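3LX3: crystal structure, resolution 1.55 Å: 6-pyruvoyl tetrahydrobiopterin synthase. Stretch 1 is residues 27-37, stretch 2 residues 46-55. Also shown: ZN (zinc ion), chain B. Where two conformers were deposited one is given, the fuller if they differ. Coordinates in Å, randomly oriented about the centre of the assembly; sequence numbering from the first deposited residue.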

# COMPACT_ATOMS: atom_id res chain seq x y z
N SER A 27 10.22 -2.10 -5.71
CA SER A 27 9.44 -3.34 -5.72
C SER A 27 9.65 -4.10 -4.44
O SER A 27 10.77 -4.16 -3.95
CB SER A 27 9.89 -4.25 -6.87
OG SER A 27 8.95 -5.35 -7.00
N PRO A 28 8.59 -4.72 -3.91
CA PRO A 28 8.85 -5.66 -2.81
C PRO A 28 9.84 -6.79 -3.20
O PRO A 28 10.40 -7.46 -2.30
CB PRO A 28 7.45 -6.20 -2.45
CG PRO A 28 6.58 -5.86 -3.59
CD PRO A 28 7.15 -4.63 -4.24
N LEU A 29 10.06 -7.00 -4.49
CA LEU A 29 11.09 -7.93 -4.99
C LEU A 29 12.55 -7.57 -4.74
O LEU A 29 13.40 -8.44 -4.78
CB LEU A 29 11.00 -8.03 -6.50
CG LEU A 29 10.46 -9.26 -7.19
CD1 LEU A 29 10.28 -8.90 -8.68
CD2 LEU A 29 11.41 -10.45 -7.03
N PHE A 30 12.84 -6.27 -4.62
CA PHE A 30 14.20 -5.75 -4.47
C PHE A 30 14.42 -5.78 -2.96
O PHE A 30 14.54 -4.73 -2.26
CB PHE A 30 14.35 -4.31 -4.95
CG PHE A 30 13.93 -4.09 -6.36
CD1 PHE A 30 13.71 -5.16 -7.22
CD2 PHE A 30 13.75 -2.79 -6.82
CE1 PHE A 30 13.32 -4.94 -8.52
CE2 PHE A 30 13.35 -2.57 -8.12
CZ PHE A 30 13.14 -3.66 -8.96
N SER A 31 14.45 -7.00 -2.47
CA SER A 31 14.49 -7.27 -1.03
C SER A 31 15.66 -8.16 -0.67
O SER A 31 16.09 -9.01 -1.47
CB SER A 31 13.20 -7.97 -0.58
OG SER A 31 13.00 -9.19 -1.27
N PHE A 32 16.16 -7.98 0.54
CA PHE A 32 17.12 -8.91 1.13
C PHE A 32 16.71 -9.15 2.56
O PHE A 32 16.65 -8.21 3.36
CB PHE A 32 18.60 -8.50 0.99
CG PHE A 32 18.95 -7.06 1.32
CD1 PHE A 32 19.60 -6.74 2.51
CD2 PHE A 32 18.71 -6.03 0.41
CE1 PHE A 32 20.00 -5.43 2.76
CE2 PHE A 32 19.04 -4.74 0.71
CZ PHE A 32 19.69 -4.44 1.88
N ASN A 33 16.36 -10.39 2.86
CA ASN A 33 15.88 -10.75 4.15
C ASN A 33 17.03 -11.30 4.96
O ASN A 33 17.57 -12.36 4.66
CB ASN A 33 14.79 -11.80 3.95
CG ASN A 33 13.60 -11.28 3.11
OD1 ASN A 33 13.48 -10.09 2.80
ND2 ASN A 33 12.77 -12.22 2.67
N CYS A 34 17.46 -10.48 5.93
CA CYS A 34 18.75 -10.66 6.57
C CYS A 34 18.66 -10.50 8.08
O CYS A 34 17.78 -9.80 8.61
CB CYS A 34 19.78 -9.63 6.06
SG CYS A 34 20.27 -9.94 4.35
N ALA A 35 19.63 -11.12 8.76
CA ALA A 35 19.84 -10.92 10.17
C ALA A 35 20.96 -9.88 10.38
O ALA A 35 21.86 -9.75 9.56
CB ALA A 35 20.22 -12.24 10.84
N HIS A 36 20.89 -9.14 11.49
CA HIS A 36 21.92 -8.18 11.82
C HIS A 36 21.82 -7.81 13.29
O HIS A 36 20.85 -8.15 13.95
CB HIS A 36 21.83 -6.94 10.90
CG HIS A 36 20.96 -5.83 11.41
ND1 HIS A 36 21.43 -4.53 11.51
CD2 HIS A 36 19.66 -5.79 11.79
CE1 HIS A 36 20.45 -3.75 11.94
NE2 HIS A 36 19.37 -4.49 12.14
N PHE A 37 22.78 -7.02 13.75
CA PHE A 37 22.58 -6.20 14.95
C PHE A 37 23.52 -5.00 14.85
O PHE A 37 24.68 -5.11 14.44
CB PHE A 37 22.76 -7.02 16.27
CG PHE A 37 24.14 -7.59 16.50
CD1 PHE A 37 25.13 -6.87 17.15
CD2 PHE A 37 24.39 -8.91 16.15
CE1 PHE A 37 26.36 -7.44 17.42
CE2 PHE A 37 25.61 -9.47 16.39
CZ PHE A 37 26.60 -8.73 17.01
N THR A 46 20.37 -6.68 20.47
CA THR A 46 20.18 -8.11 20.28
C THR A 46 20.07 -8.45 18.82
O THR A 46 19.60 -7.64 17.98
CB THR A 46 18.99 -8.62 21.06
OG1 THR A 46 17.83 -7.86 20.77
CG2 THR A 46 19.26 -8.57 22.58
N LEU A 47 20.47 -9.67 18.48
CA LEU A 47 20.29 -10.23 17.15
C LEU A 47 18.84 -10.24 16.71
O LEU A 47 17.97 -10.70 17.44
CB LEU A 47 20.84 -11.67 17.13
CG LEU A 47 20.75 -12.43 15.81
CD1 LEU A 47 21.65 -11.84 14.77
CD2 LEU A 47 21.13 -13.91 16.06
N HIS A 48 18.60 -9.76 15.50
CA HIS A 48 17.26 -9.78 14.92
C HIS A 48 17.40 -9.72 13.40
O HIS A 48 18.43 -10.09 12.87
CB HIS A 48 16.43 -8.63 15.52
CG HIS A 48 16.96 -7.28 15.17
ND1 HIS A 48 18.09 -6.73 15.75
CD2 HIS A 48 16.56 -6.41 14.23
CE1 HIS A 48 18.36 -5.57 15.17
NE2 HIS A 48 17.43 -5.34 14.24
N GLY A 49 16.34 -9.35 12.70
CA GLY A 49 16.41 -9.27 11.27
C GLY A 49 15.29 -8.45 10.71
O GLY A 49 14.46 -7.93 11.44
N HIS A 50 15.33 -8.32 9.38
CA HIS A 50 14.47 -7.46 8.58
C HIS A 50 14.31 -8.00 7.17
O HIS A 50 15.20 -8.65 6.63
CB HIS A 50 15.12 -6.10 8.44
CG HIS A 50 15.37 -5.40 9.73
ND1 HIS A 50 14.34 -4.97 10.55
CD2 HIS A 50 16.52 -5.07 10.36
CE1 HIS A 50 14.86 -4.40 11.62
NE2 HIS A 50 16.18 -4.44 11.53
N ASN A 51 13.19 -7.63 6.55
CA ASN A 51 13.04 -7.67 5.12
C ASN A 51 13.49 -6.32 4.61
O ASN A 51 12.71 -5.37 4.55
CB ASN A 51 11.58 -7.88 4.77
CG ASN A 51 10.98 -9.13 5.34
OD1 ASN A 51 11.62 -10.18 5.36
ND2 ASN A 51 9.75 -9.03 5.86
N TYR A 52 14.77 -6.18 4.30
CA TYR A 52 15.26 -4.93 3.75
C TYR A 52 14.73 -4.73 2.35
O TYR A 52 14.60 -5.68 1.58
CB TYR A 52 16.77 -4.93 3.69
CG TYR A 52 17.53 -4.80 5.01
CD1 TYR A 52 17.86 -3.57 5.52
CD2 TYR A 52 17.89 -5.92 5.74
CE1 TYR A 52 18.61 -3.42 6.71
CE2 TYR A 52 18.60 -5.79 6.93
CZ TYR A 52 18.94 -4.56 7.42
OH TYR A 52 19.64 -4.51 8.61
N ASN A 53 14.46 -3.49 1.99
CA ASN A 53 14.01 -3.16 0.64
C ASN A 53 14.85 -2.02 0.04
O ASN A 53 15.27 -1.13 0.76
CB ASN A 53 12.57 -2.70 0.72
CG ASN A 53 11.97 -2.53 -0.62
OD1 ASN A 53 11.86 -1.40 -1.12
ND2 ASN A 53 11.67 -3.63 -1.26
N VAL A 54 15.10 -2.09 -1.27
CA VAL A 54 15.95 -1.14 -1.98
C VAL A 54 15.16 -0.57 -3.12
O VAL A 54 14.56 -1.31 -3.90
CB VAL A 54 17.17 -1.88 -2.65
CG1 VAL A 54 17.94 -0.92 -3.58
CG2 VAL A 54 18.05 -2.44 -1.62
N SER A 55 15.22 0.75 -3.26
CA SER A 55 14.79 1.39 -4.49
C SER A 55 15.92 2.17 -5.11
O SER A 55 16.82 2.63 -4.44
CB SER A 55 13.58 2.27 -4.28
OG SER A 55 13.91 3.37 -3.48
ZN ZN B . 17.57 -3.71 12.92
O HOH W 1 12.00 -1.13 -3.74
O HOH W 2 18.65 -2.47 14.16
O HOH W 3 15.94 -2.58 13.83

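The two stretches pair as antiparallel strands, with bridges from Ser-31 with Asn-53 to His-36 with His-48. Their axes approach to 4.5 Å, with 157° between the N-to-C directions. Together they bury 879 Å² of surface.

The backbone follows the regular antiparallel pattern. Phe-32 with Tyr-52, Cys-34 with His-50 and His-36 with His-48 are the hydrogen-bonded pairs. In each, N of one residue donates to O of the other, and the favour is returned. Phe-32 N to Tyr-52 O is 3.0 Å, and Tyr-52 N to Phe-32 O is 2.9 Å. Both bonds between Cys-34 and His-50, N to O in each direction, measure 3.0 Å. His-36 N to His-48 O is 3.0 Å, while His-48 N to His-36 O is longer, at 3.2 Å. Beyond the paired residues, Val-54 N donates to Phe-30 O at 2.9 Å.

Ser-31 with Asn-53, Asn-33 with Asn-51 and Ala-35 with Gly-49 are the non-hydrogen-bonded pairs. Here CA-H groups approach carbonyls instead. Ser-31 CA lies 3.1 Å from Tyr-52 O, and Ala-35 CA lies 3.2 Å from His-48 O. Gly-49 allows a close fit: its CA is 4.0 Å from Ala-35 CA and 3.0 Å from Cys-34 O. An ideally placed CB here would clash with that same carbonyl oxygen.

A type I turn runs from Ser-27 to Phe-30. Asn-53 reaches across to it, and its ND2 donates to Ser-27 O at 2.9 Å. Water 1 adds a further link near the turn. It accepts from Ser-27 N at 2.8 Å and lies 2.6 Å from both Asn-53 OD1 and Val-54 O. On the face that carries Ser-31, Asn-33, Ala-35, Asn-51 and Asn-53, Asn-33 OD1 lies 3.2 Å from Asn-51 OD1. Both are acceptors, so they do not bond to each other.

The side chains of Phe-32, Cys-34, His-36, His-48, His-50 and Tyr-52 share one face of the sheet. The zinc ion binds the three histidines, each through NE2 at 2.1 Å. Waters 2 and 3 bring the ligands to five. The metal explains the crowding of these nitrogens: His-36 NE2 and His-48 NE2 are 3.0 Å apart without a hydrogen bond, because both bind zinc. His-48 is also held from its other ring nitrogen, as ND1 donates to Thr-46 O at 2.8 Å.

The aromatic contacts lie on this face too. The Phe-32 and Tyr-52 rings are nearly parallel, at 7°, but slid apart, so they barely overlap. Tyr-52 CB instead sits over the Phe-32 ring, 3.4 Å from its centroid, in a CH-pi contact. Tyr-52 also turns its ring edge toward the face of His-36, with its OH 3.4 Å from His-36 CG.

Apolar contacts extend the packing. Val-54 CG2 meets the edge of the Phe-32 ring, 3.4 Å from Phe-32 CE2. Leu-47 CD1 lies 4.2 Å from both Ala-35 CB and Phe-37 CD2.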